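Local coordinates for ubiquitin domain-containing protein DSK2,putative (Plasmodium falciparum, PDB 6JL3), which probably acts as a ubiquitin shuttle factor, its ubiquitin-like domain being recognised by receptors of the proteasome, at residues P23-V27 and L28-K32; V38-P41 and V42-R46; E58-L62 and Y63-D67. All coordinates share one frame; numbering follows the deposited sequence. Where two conformers were deposited one is given.

Contact 1. Residues P23-V27 and L28-K32; sequences PDITV and LDLKK
The side chains of Thr-26 and Asp-29 lie obliquely against each other at the N terminus of helix 27-35, each serving the other's backbone N-H. Thr-26 OG1 sits between its own N and carbonyl carbon (chi1 64°), a torsion that turns the hydroxyl oxygen to the first turn of the helix, where it accepts from Asp-29 N at 3.0 Å along an almost straight bond. In return the carboxylate of Asp-29 folds back toward the chain entering the helix: its CG is anti to the carbonyl carbon (chi1 -73°), and OD2 takes the N-H of Thr-26, again at 3.0 Å. The donor comes to the anti side of OD2, 34° out of the carboxylate plane. This reciprocal pair is a capping box with Thr-26 as N-cap, and it starts the single long helix of the ubiquitin-like fold. The carboxylate, set beside the helix N terminus, would also be expected to gain from the helix dipole. Ile-25 flanks the same carboxylate, its CB 3.6 Å from Asp-29 OD2, while its CD1 reaches on to Leu-30 CB at 4.1 Å. Regular helical bonding follows at once, from Leu-30 N to Thr-26 O (2.9 Å) and from Lys-31 N to Val-27 O (2.8 Å). Lys-31 CG rests 3.5 Å from that Val-27 O, and the extended chain beyond it carries NZ to a salt bridge with Asp-56.

Contact 2. Residues V38-P41 and V42-R46; sequences VDIP and VEAQR
With Ile-40 CG1 placed beside the backbone N (chi1 -53°), the CG2 methyl is left on the far side from that N, where it meets Gln-45 CG at 3.6 Å; the latter is itself anti to its carbonyl carbon (chi1 -70°). Beyond CG the glutamine chain is extended (chi2 180°), which carries its amide past the isoleucine branch to the main chain of the preceding loop. There NE2 donates to Ile-40 O at 3.0 Å; the acceptor lies close to the amide plane of Gln-45, whereas the donor stands above the carbonyl plane of Ile-40. The same NE2 also bonds to Lys-31 O of helix 27-35, so that two carbonyls hold the amide nitrogen and help to set its rotation. In the ubiquitin-like fold this is the crossing from the helix to strand 45-49, and a short 3-10 turn, residues 42-44, makes the last bend. Its opening bond runs from Ala-44 N to Pro-41 O (2.9 Å), with the donor again well above the carbonyl plane. Ala-44 CB lies over one face of the proline ring, 4.0 Å from Pro-41 CG and as far from Ile-40 CG2. On the strand side, Arg-46 NH1 bonds to Gln-45 O (2.8 Å) and Glu-43 O (3.2 Å); both acceptors lie in the guanidinium plane, although NH1 stands above each carbonyl plane. Val-42 packs on Leu-28 and Ala-35 of the helix.

Contact 3. Residues E58-L62 and Y63-D67; sequences ESLTL and YGVAD
Tyr-63 closes a 3-10 turn that begins at Leu-60, and its side chain runs back along the segment leading into that turn, on the long connection between strands 52-53 and 70-75 of the ubiquitin-like fold. The path starts with CG anti to the carbonyl carbon (chi1 -63°), which directs the ring toward Ser-59 and Glu-58. CB is 3.6 Å from Leu-60 O, the same carbonyl that accepts the backbone N-H of Tyr-63 at 3.0 Å and lies at the edge of the ring, near its plane. Farther along, CD2 passes Ser-59 O at 4.0 Å and CE2 comes within 4.1 Å of Glu-58 CB, both partners approaching obliquely. The glutamate and tyrosine side chains cross at about a right angle, and the carboxylate plane is turned 79° from that of the ring. At the tip, OH lies 4.2 Å from Glu-58 CG and is hydrogen-bonded to Lys-55 N, so the hydroxyl is anchored beyond the turn, and Leu-54 and Val-27 pack against the side chain. Gly-64 extends the turn by donating its N-H to Thr-61 O at 3.0 Å, and its positive phi redirects the chain. Val-65 then faces back to the start of the turn, next to Ile-5 and Val-7 of the first strand. Val-65 CG1, set between its own N and carbonyl carbon, ends 3.6 Å from Leu-60 CB.

In the fold
From the N terminus the chain passes through strands 5-11 and 15-21 before contact 1 (23-32) leads it into helix 27-35. Contact 2 (38-46) then turns it into strand 45-49, and contact 3 (58-67) lies on the later connection to strand 70-75. Each is local: contact 1 caps the start of the helix, contacts 2 and 3 close short 3-10 turns, and the three follow in series, neither nesting nor crossing. Contact 1 joins contact 2 through the face of the helix turned to the start of strand 45-49, whereas Ile-25 and Val-27 exchange backbone bonds with Leu-60 and Glu-58 of contact 3. Contacts 2 and 3 lie on opposite sides of the domain centre, their own centres about 20 Å apart.

Contact 1. Residues P23-V27 and L28-K32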
ATOM      1  N   PRO A  23       8.620  -6.743   3.881  1.00 16.97           N
ATOM      2  CA  PRO A  23       7.826  -7.273   2.758  1.00 19.99           C
ATOM      3  C   PRO A  23       6.721  -8.233   3.159  1.00 20.78           C
ATOM      4  O   PRO A  23       5.853  -8.512   2.321  1.00 23.65           O
ATOM      5  CB  PRO A  23       8.872  -7.959   1.865  1.00 22.76           C
ATOM      6  CG  PRO A  23      10.060  -8.164   2.730  1.00 22.01           C
ATOM      7  CD  PRO A  23      10.053  -7.053   3.746  1.00 20.72           C
ATOM      8  N   ASP A  24       6.705  -8.735   4.395  1.00 19.88           N
ATOM      9  CA  ASP A  24       5.706  -9.714   4.807  1.00 21.02           C
ATOM     10  C   ASP A  24       4.605  -9.133   5.694  1.00 20.80           C
ATOM     11  O   ASP A  24       3.804  -9.898   6.239  1.00 21.63           O
ATOM     12  CB  ASP A  24       6.365 -10.922   5.478  1.00 24.99           C
ATOM     13  CG  ASP A  24       7.271 -10.544   6.635  1.00 29.95           C
ATOM     14  OD1 ASP A  24       7.542  -9.341   6.841  0.87 31.12           O
ATOM     15  OD2 ASP A  24       7.720 -11.474   7.338  1.00 33.43           O
ATOM     16  N   ILE A  25       4.530  -7.810   5.844  1.00 15.96           N
ATOM     17  CA  ILE A  25       3.387  -7.235   6.550  1.00 14.01           C
ATOM     18  C   ILE A  25       2.111  -7.540   5.759  1.00 12.57           C
ATOM     19  O   ILE A  25       2.147  -7.897   4.577  1.00 14.25           O
ATOM     20  CB  ILE A  25       3.547  -5.726   6.801  1.00 12.81           C
ATOM     21  CG1 ILE A  25       3.555  -4.955   5.480  1.00 12.45           C
ATOM     22  CG2 ILE A  25       4.805  -5.449   7.632  1.00 14.63           C
ATOM     23  CD1 ILE A  25       3.506  -3.442   5.670  1.00 12.69           C
ATOM     24  N   THR A  26       0.968  -7.389   6.421  1.00 11.86           N
ATOM     25  CA  THR A  26      -0.289  -7.617   5.722  1.00 11.83           C
ATOM     26  C   THR A  26      -0.729  -6.352   4.985  1.00 10.89           C
ATOM     27  O   THR A  26      -0.243  -5.241   5.237  1.00 10.94           O
ATOM     28  CB  THR A  26      -1.397  -8.010   6.693  1.00 13.11           C
ATOM     29  OG1 THR A  26      -1.632  -6.906   7.583  1.00 14.01           O
ATOM     30  CG2 THR A  26      -1.022  -9.265   7.457  1.00 14.40           C
ATOM     31  N   VAL A  27      -1.702  -6.530   4.086  1.00 10.62           N
ATOM     32  CA  VAL A  27      -2.329  -5.394   3.413  1.00 11.04           C
ATOM     33  C   VAL A  27      -2.927  -4.421   4.425  1.00 11.28           C
ATOM     34  O   VAL A  27      -2.803  -3.198   4.280  1.00 10.80           O
ATOM     35  CB  VAL A  27      -3.375  -5.909   2.410  1.00 11.26           C
ATOM     36  CG1 VAL A  27      -4.203  -4.773   1.838  1.00 11.66           C
ATOM     37  CG2 VAL A  27      -2.678  -6.698   1.312  1.00 11.43           C
ATOM     38  N   LEU A  28      -3.582  -4.940   5.464  1.00 11.16           N
ATOM     39  CA  LEU A  28      -4.128  -4.067   6.499  1.00 11.86           C
ATOM     40  C   LEU A  28      -3.019  -3.279   7.198  1.00 11.72           C
ATOM     41  O   LEU A  28      -3.166  -2.074   7.444  1.00 11.89           O
ATOM     42  CB  LEU A  28      -4.948  -4.877   7.501  1.00 13.81           C
ATOM     43  CG  LEU A  28      -5.636  -4.040   8.585  1.00 15.64           C
ATOM     44  CD1 LEU A  28      -6.580  -2.999   7.991  1.00 17.57           C
ATOM     45  CD2 LEU A  28      -6.382  -4.936   9.583  1.00 17.85           C
ATOM     46  N   ASP A  29      -1.900  -3.939   7.521  1.00 11.44           N
ATOM     47  CA  ASP A  29      -0.749  -3.228   8.076  1.00 12.16           C
ATOM     48  C   ASP A  29      -0.332  -2.084   7.155  1.00 10.96           C
ATOM     49  O   ASP A  29       0.004  -0.985   7.616  1.00 11.12           O
ATOM     50  CB  ASP A  29       0.459  -4.166   8.224  1.00 13.23           C
ATOM     51  CG  ASP A  29       0.336  -5.178   9.354  0.63 11.28           C
ATOM     52  OD1 ASP A  29      -0.339  -4.916  10.363  0.71 12.73           O
ATOM     53  OD2 ASP A  29       0.967  -6.258   9.231  0.74 13.57           O
ATOM     54  N   LEU A  30      -0.294  -2.356   5.847  1.00 10.14           N
ATOM     55  CA  LEU A  30       0.103  -1.349   4.868  1.00 10.11           C
ATOM     56  C   LEU A  30      -0.899  -0.204   4.808  1.00  9.52           C
ATOM     57  O   LEU A  30      -0.499   0.956   4.687  1.00 10.22           O
ATOM     58  CB  LEU A  30       0.288  -2.023   3.510  1.00 10.52           C
ATOM     59  CG  LEU A  30       0.811  -1.139   2.385  1.00 11.05           C
ATOM     60  CD1 LEU A  30       2.159  -0.538   2.759  1.00 12.68           C
ATOM     61  CD2 LEU A  30       0.910  -1.920   1.084  1.00 12.45           C
ATOM     62  N   LYS A  31      -2.200  -0.495   4.907  1.00  9.77           N
ATOM     63  CA  LYS A  31      -3.194   0.572   4.972  1.00 10.40           C
ATOM     64  C   LYS A  31      -2.986   1.444   6.207  1.00 10.31           C
ATOM     65  O   LYS A  31      -3.147   2.670   6.149  1.00 10.30           O
ATOM     66  CB  LYS A  31      -4.606  -0.006   4.974  1.00 10.57           C
ATOM     67  CG  LYS A  31      -5.039  -0.614   3.651  1.00 10.95           C
ATOM     68  CD  LYS A  31      -6.464  -1.148   3.720  1.00 11.79           C
ATOM     69  CE  LYS A  31      -6.937  -1.590   2.349  1.00 13.33           C
ATOM     70  NZ  LYS A  31      -8.260  -2.262   2.413  1.00 15.57           N
ATOM     71  N   LYS A  32      -2.654   0.835   7.345  1.00 10.27           N
ATOM     72  CA  LYS A  32      -2.385   1.617   8.549  1.00 10.76           C
ATOM     73  C   LYS A  32      -1.206   2.558   8.331  1.00 11.28           C
ATOM     74  O   LYS A  32      -1.234   3.715   8.773  1.00 11.76           O
ATOM     75  CB  LYS A  32      -2.166   0.697   9.751  1.00 11.60           C
ATOM     76  CG  LYS A  32      -3.446   0.001  10.189  1.00 13.78           C
ATOM     77  CD  LYS A  32      -3.186  -1.111  11.183  1.00 16.73           C
ATOM     78  CE  LYS A  32      -4.503  -1.713  11.643  1.00 18.55           C
ATOM     79  NZ  LYS A  32      -4.297  -2.843  12.590  0.53 18.81           N
TER

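Contact 2. Residues V38-P41 and V42-R46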
ATOM      1  N   VAL A  38      -1.311   9.932   4.490  1.00 10.80           N
ATOM      2  CA  VAL A  38      -2.283  10.678   3.700  1.00 10.91           C
ATOM      3  C   VAL A  38      -3.619  10.646   4.427  1.00 11.78           C
ATOM      4  O   VAL A  38      -3.872   9.792   5.278  1.00 13.58           O
ATOM      5  CB  VAL A  38      -2.440  10.126   2.263  1.00 12.84           C
ATOM      6  CG1 VAL A  38      -1.124  10.227   1.517  0.50 13.37           C
ATOM      7  CG2 VAL A  38      -2.955   8.687   2.258  1.00 13.76           C
ATOM      8  N   ASP A  39      -4.487  11.590   4.063  1.00 12.82           N
ATOM      9  CA  ASP A  39      -5.761  11.784   4.754  1.00 14.73           C
ATOM     10  C   ASP A  39      -6.859  10.909   4.151  1.00 15.48           C
ATOM     11  O   ASP A  39      -7.887  11.392   3.673  1.00 17.28           O
ATOM     12  CB  ASP A  39      -6.140  13.261   4.710  1.00 16.71           C
ATOM     13  CG  ASP A  39      -7.369  13.586   5.534  1.00 19.44           C
ATOM     14  OD1 ASP A  39      -7.602  12.925   6.566  1.00 20.87           O
ATOM     15  OD2 ASP A  39      -8.099  14.519   5.139  1.00 21.19           O
ATOM     16  N   ILE A  40      -6.628   9.591   4.180  1.00 14.13           N
ATOM     17  CA  ILE A  40      -7.634   8.607   3.816  1.00 14.05           C
ATOM     18  C   ILE A  40      -7.666   7.575   4.933  1.00 13.92           C
ATOM     19  O   ILE A  40      -6.662   6.895   5.173  1.00 14.25           O
ATOM     20  CB  ILE A  40      -7.341   7.919   2.472  1.00 13.56           C
ATOM     21  CG1 ILE A  40      -7.107   8.940   1.360  1.00 15.43           C
ATOM     22  CG2 ILE A  40      -8.502   6.993   2.101  1.00 14.14           C
ATOM     23  CD1 ILE A  40      -6.722   8.310   0.030  1.00 16.38           C
ATOM     24  N   PRO A  41      -8.779   7.412   5.647  1.00 14.70           N
ATOM     25  CA  PRO A  41      -8.820   6.429   6.734  1.00 16.20           C
ATOM     26  C   PRO A  41      -8.777   5.014   6.184  1.00 14.02           C
ATOM     27  O   PRO A  41      -9.147   4.742   5.040  1.00 13.80           O
ATOM     28  CB  PRO A  41     -10.154   6.710   7.430  1.00 18.88           C
ATOM     29  CG  PRO A  41     -11.011   7.304   6.361  1.00 20.99           C
ATOM     30  CD  PRO A  41     -10.081   8.082   5.455  1.00 17.38           C
ATOM     31  N   VAL A  42      -8.327   4.095   7.040  1.00 14.87           N
ATOM     32  CA  VAL A  42      -8.062   2.725   6.605  1.00 14.85           C
ATOM     33  C   VAL A  42      -9.266   2.135   5.886  1.00 13.70           C
ATOM     34  O   VAL A  42      -9.136   1.500   4.833  1.00 13.80           O
ATOM     35  CB  VAL A  42      -7.646   1.869   7.812  1.00 16.36           C
ATOM     36  CG1 VAL A  42      -7.759   0.392   7.492  1.00 17.76           C
ATOM     37  CG2 VAL A  42      -6.242   2.245   8.240  1.00 16.18           C
ATOM     38  N   GLU A  43     -10.452   2.312   6.457  1.00 14.01           N
ATOM     39  CA  GLU A  43     -11.642   1.657   5.932  1.00 15.34           C
ATOM     40  C   GLU A  43     -12.061   2.194   4.568  1.00 15.35           C
ATOM     41  O   GLU A  43     -12.791   1.504   3.849  1.00 17.20           O
ATOM     42  CB  GLU A  43     -12.770   1.766   6.958  1.00 18.58           C
ATOM     43  CG  GLU A  43     -12.457   1.073   8.291  1.00 24.14           C
ATOM     44  CD  GLU A  43     -11.681   1.939   9.282  0.62 26.93           C
ATOM     45  OE1 GLU A  43     -11.421   1.450  10.401  0.61 30.67           O
ATOM     46  OE2 GLU A  43     -11.328   3.096   8.959  1.00 25.95           O
ATOM     47  N   ALA A  44     -11.612   3.390   4.186  1.00 14.32           N
ATOM     48  CA  ALA A  44     -11.934   3.948   2.876  1.00 14.86           C
ATOM     49  C   ALA A  44     -10.869   3.660   1.827  1.00 13.34           C
ATOM     50  O   ALA A  44     -11.079   3.967   0.649  1.00 17.09           O
ATOM     51  CB  ALA A  44     -12.115   5.464   2.969  1.00 17.53           C
ATOM     52  N   GLN A  45      -9.732   3.098   2.224  1.00 11.36           N
ATOM     53  CA  GLN A  45      -8.636   2.888   1.298  1.00 10.45           C
ATOM     54  C   GLN A  45      -8.831   1.642   0.458  1.00 10.85           C
ATOM     55  O   GLN A  45      -9.238   0.585   0.960  1.00 12.04           O
ATOM     56  CB  GLN A  45      -7.339   2.691   2.064  1.00 10.34           C
ATOM     57  CG  GLN A  45      -6.811   3.896   2.761  1.00 10.57           C
ATOM     58  CD  GLN A  45      -5.522   3.606   3.492  1.00 10.92           C
ATOM     59  OE1 GLN A  45      -4.771   2.695   3.130  1.00 11.42           O
ATOM     60  NE2 GLN A  45      -5.258   4.369   4.541  1.00 12.46           N
ATOM     61  N   ARG A  46      -8.462   1.748  -0.815  1.00  9.83           N
ATOM     62  CA  ARG A  46      -8.312   0.582  -1.683  1.00 10.07           C
ATOM     63  C   ARG A  46      -6.913   0.655  -2.280  1.00 10.09           C
ATOM     64  O   ARG A  46      -6.561   1.656  -2.927  1.00 10.51           O
ATOM     65  CB  ARG A  46      -9.383   0.578  -2.781  1.00 11.20           C
ATOM     66  CG  ARG A  46     -10.816   0.607  -2.253  1.00 13.23           C
ATOM     67  CD  ARG A  46     -11.181  -0.660  -1.481  1.00 15.48           C
ATOM     68  NE  ARG A  46     -12.561  -0.632  -1.000  1.00 16.14           N
ATOM     69  CZ  ARG A  46     -12.932  -0.213   0.204  1.00 19.25           C
ATOM     70  NH1 ARG A  46     -12.032   0.217   1.075  1.00 19.75           N
ATOM     71  NH2 ARG A  46     -14.215  -0.228   0.543  1.00 22.50           N
TER

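Contact 3. Residues E58-L62 and Y63-D67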
ATOM      1  N   GLU A  58      -4.067 -10.509   3.906  1.00 12.25           N
ATOM      2  CA  GLU A  58      -3.007 -11.228   3.226  1.00 12.41           C
ATOM      3  C   GLU A  58      -1.661 -10.538   3.367  1.00 12.08           C
ATOM      4  O   GLU A  58      -1.563  -9.301   3.343  1.00 13.54           O
ATOM      5  CB  GLU A  58      -3.340 -11.386   1.744  1.00 12.46           C
ATOM      6  CG  GLU A  58      -4.645 -12.135   1.439  1.00 13.99           C
ATOM      7  CD  GLU A  58      -4.686 -13.606   1.899  1.00 15.73           C
ATOM      8  OE1 GLU A  58      -3.987 -14.001   2.853  0.67 15.03           O
ATOM      9  OE2 GLU A  58      -5.460 -14.374   1.295  0.54 14.69           O
ATOM     10  N   SER A  59      -0.614 -11.347   3.514  0.58 12.22           N
ATOM     11  CA  SER A  59       0.753 -10.846   3.488  0.58 12.25           C
ATOM     12  C   SER A  59       1.104 -10.345   2.093  0.58 11.26           C
ATOM     13  O   SER A  59       0.730 -10.958   1.087  0.58 12.17           O
ATOM     14  CB  SER A  59       1.713 -11.973   3.857  0.58 13.57           C
ATOM     15  OG  SER A  59       3.062 -11.555   3.742  0.58 15.11           O
ATOM     16  N   LEU A  60       1.854  -9.237   2.037  1.00 11.94           N
ATOM     17  CA  LEU A  60       2.242  -8.676   0.748  1.00 11.52           C
ATOM     18  C   LEU A  60       3.083  -9.647  -0.067  1.00 11.53           C
ATOM     19  O   LEU A  60       3.100  -9.561  -1.301  1.00 12.30           O
ATOM     20  CB  LEU A  60       3.025  -7.381   0.955  1.00 12.46           C
ATOM     21  CG  LEU A  60       2.289  -6.226   1.629  1.00 13.91           C
ATOM     22  CD1 LEU A  60       3.230  -5.029   1.745  1.00 14.62           C
ATOM     23  CD2 LEU A  60       1.024  -5.852   0.887  1.00 15.77           C
ATOM     24  N   THR A  61       3.803 -10.555   0.594  1.00 12.55           N
ATOM     25  CA  THR A  61       4.597 -11.540  -0.138  1.00 12.99           C
ATOM     26  C   THR A  61       3.735 -12.381  -1.069  1.00 11.14           C
ATOM     27  O   THR A  61       4.215 -12.818  -2.115  1.00 11.71           O
ATOM     28  CB  THR A  61       5.373 -12.423   0.836  1.00 16.58           C
ATOM     29  OG1 THR A  61       4.480 -12.989   1.801  1.00 22.30           O
ATOM     30  CG2 THR A  61       6.441 -11.608   1.542  1.00 19.89           C
ATOM     31  N   LEU A  62       2.462 -12.599  -0.727  1.00 10.52           N
ATOM     32  CA  LEU A  62       1.595 -13.380  -1.600  1.00 10.29           C
ATOM     33  C   LEU A  62       1.467 -12.745  -2.976  1.00  9.67           C
ATOM     34  O   LEU A  62       1.230 -13.444  -3.968  1.00 10.91           O
ATOM     35  CB  LEU A  62       0.211 -13.503  -0.974  1.00 11.43           C
ATOM     36  CG  LEU A  62       0.152 -14.389   0.261  1.00 12.86           C
ATOM     37  CD1 LEU A  62      -1.184 -14.297   0.947  1.00 14.95           C
ATOM     38  CD2 LEU A  62       0.434 -15.828  -0.135  1.00 14.23           C
ATOM     39  N   TYR A  63       1.601 -11.427  -3.049  1.00  9.69           N
ATOM     40  CA  TYR A  63       1.451 -10.683  -4.287  1.00 10.80           C
ATOM     41  C   TYR A  63       2.785 -10.374  -4.957  1.00 11.01           C
ATOM     42  O   TYR A  63       2.808  -9.682  -5.984  1.00 12.91           O
ATOM     43  CB  TYR A  63       0.715  -9.386  -3.984  1.00 10.91           C
ATOM     44  CG  TYR A  63      -0.690  -9.573  -3.474  1.00 11.30           C
ATOM     45  CD1 TYR A  63      -1.705  -9.989  -4.326  1.00 12.80           C
ATOM     46  CD2 TYR A  63      -1.019  -9.286  -2.154  1.00 12.58           C
ATOM     47  CE1 TYR A  63      -3.003 -10.117  -3.877  1.00 14.44           C
ATOM     48  CE2 TYR A  63      -2.318  -9.413  -1.699  1.00 13.76           C
ATOM     49  CZ  TYR A  63      -3.303  -9.833  -2.568  1.00 14.07           C
ATOM     50  OH  TYR A  63      -4.607  -9.958  -2.129  1.00 15.85           O
ATOM     51  N   GLY A  64       3.889 -10.872  -4.410  1.00 11.41           N
ATOM     52  CA  GLY A  64       5.185 -10.656  -5.015  1.00 12.88           C
ATOM     53  C   GLY A  64       5.681  -9.229  -4.969  1.00 12.92           C
ATOM     54  O   GLY A  64       6.381  -8.802  -5.891  1.00 14.71           O
ATOM     55  N   VAL A  65       5.354  -8.483  -3.911  1.00 12.23           N
ATOM     56  CA  VAL A  65       5.806  -7.101  -3.808  1.00 12.15           C
ATOM     57  C   VAL A  65       7.324  -7.073  -3.806  1.00 13.23           C
ATOM     58  O   VAL A  65       7.983  -7.912  -3.177  1.00 18.54           O
ATOM     59  CB  VAL A  65       5.223  -6.455  -2.541  1.00 13.44           C
ATOM     60  CG1 VAL A  65       5.786  -7.120  -1.308  0.44 14.15           C
ATOM     61  CG2 VAL A  65       5.507  -4.955  -2.515  1.00 13.68           C
ATOM     62  N   ALA A  66       7.888  -6.101  -4.508  1.00 11.13           N
ATOM     63  CA  ALA A  66       9.331  -6.001  -4.679  1.00 11.45           C
ATOM     64  C   ALA A  66       9.798  -4.577  -4.419  1.00 10.14           C
ATOM     65  O   ALA A  66       9.054  -3.612  -4.614  1.00 10.41           O
ATOM     66  CB  ALA A  66       9.745  -6.406  -6.098  1.00 12.91           C
ATOM     67  N   ASP A  67      11.050  -4.466  -3.989  1.00  9.76           N
ATOM     68  CA  ASP A  67      11.684  -3.185  -3.696  1.00 10.25           C
ATOM     69  C   ASP A  67      11.616  -2.258  -4.898  1.00  9.66           C
ATOM     70  O   ASP A  67      12.091  -2.596  -5.988  1.00 12.03           O
ATOM     71  CB  ASP A  67      13.140  -3.474  -3.323  1.00 10.67           C
ATOM     72  CG  ASP A  67      13.848  -2.312  -2.666  1.00 10.43           C
ATOM     73  OD1 ASP A  67      13.225  -1.277  -2.390  1.00 11.04           O
ATOM     74  OD2 ASP A  67      15.060  -2.451  -2.432  1.00 12.60           O
TER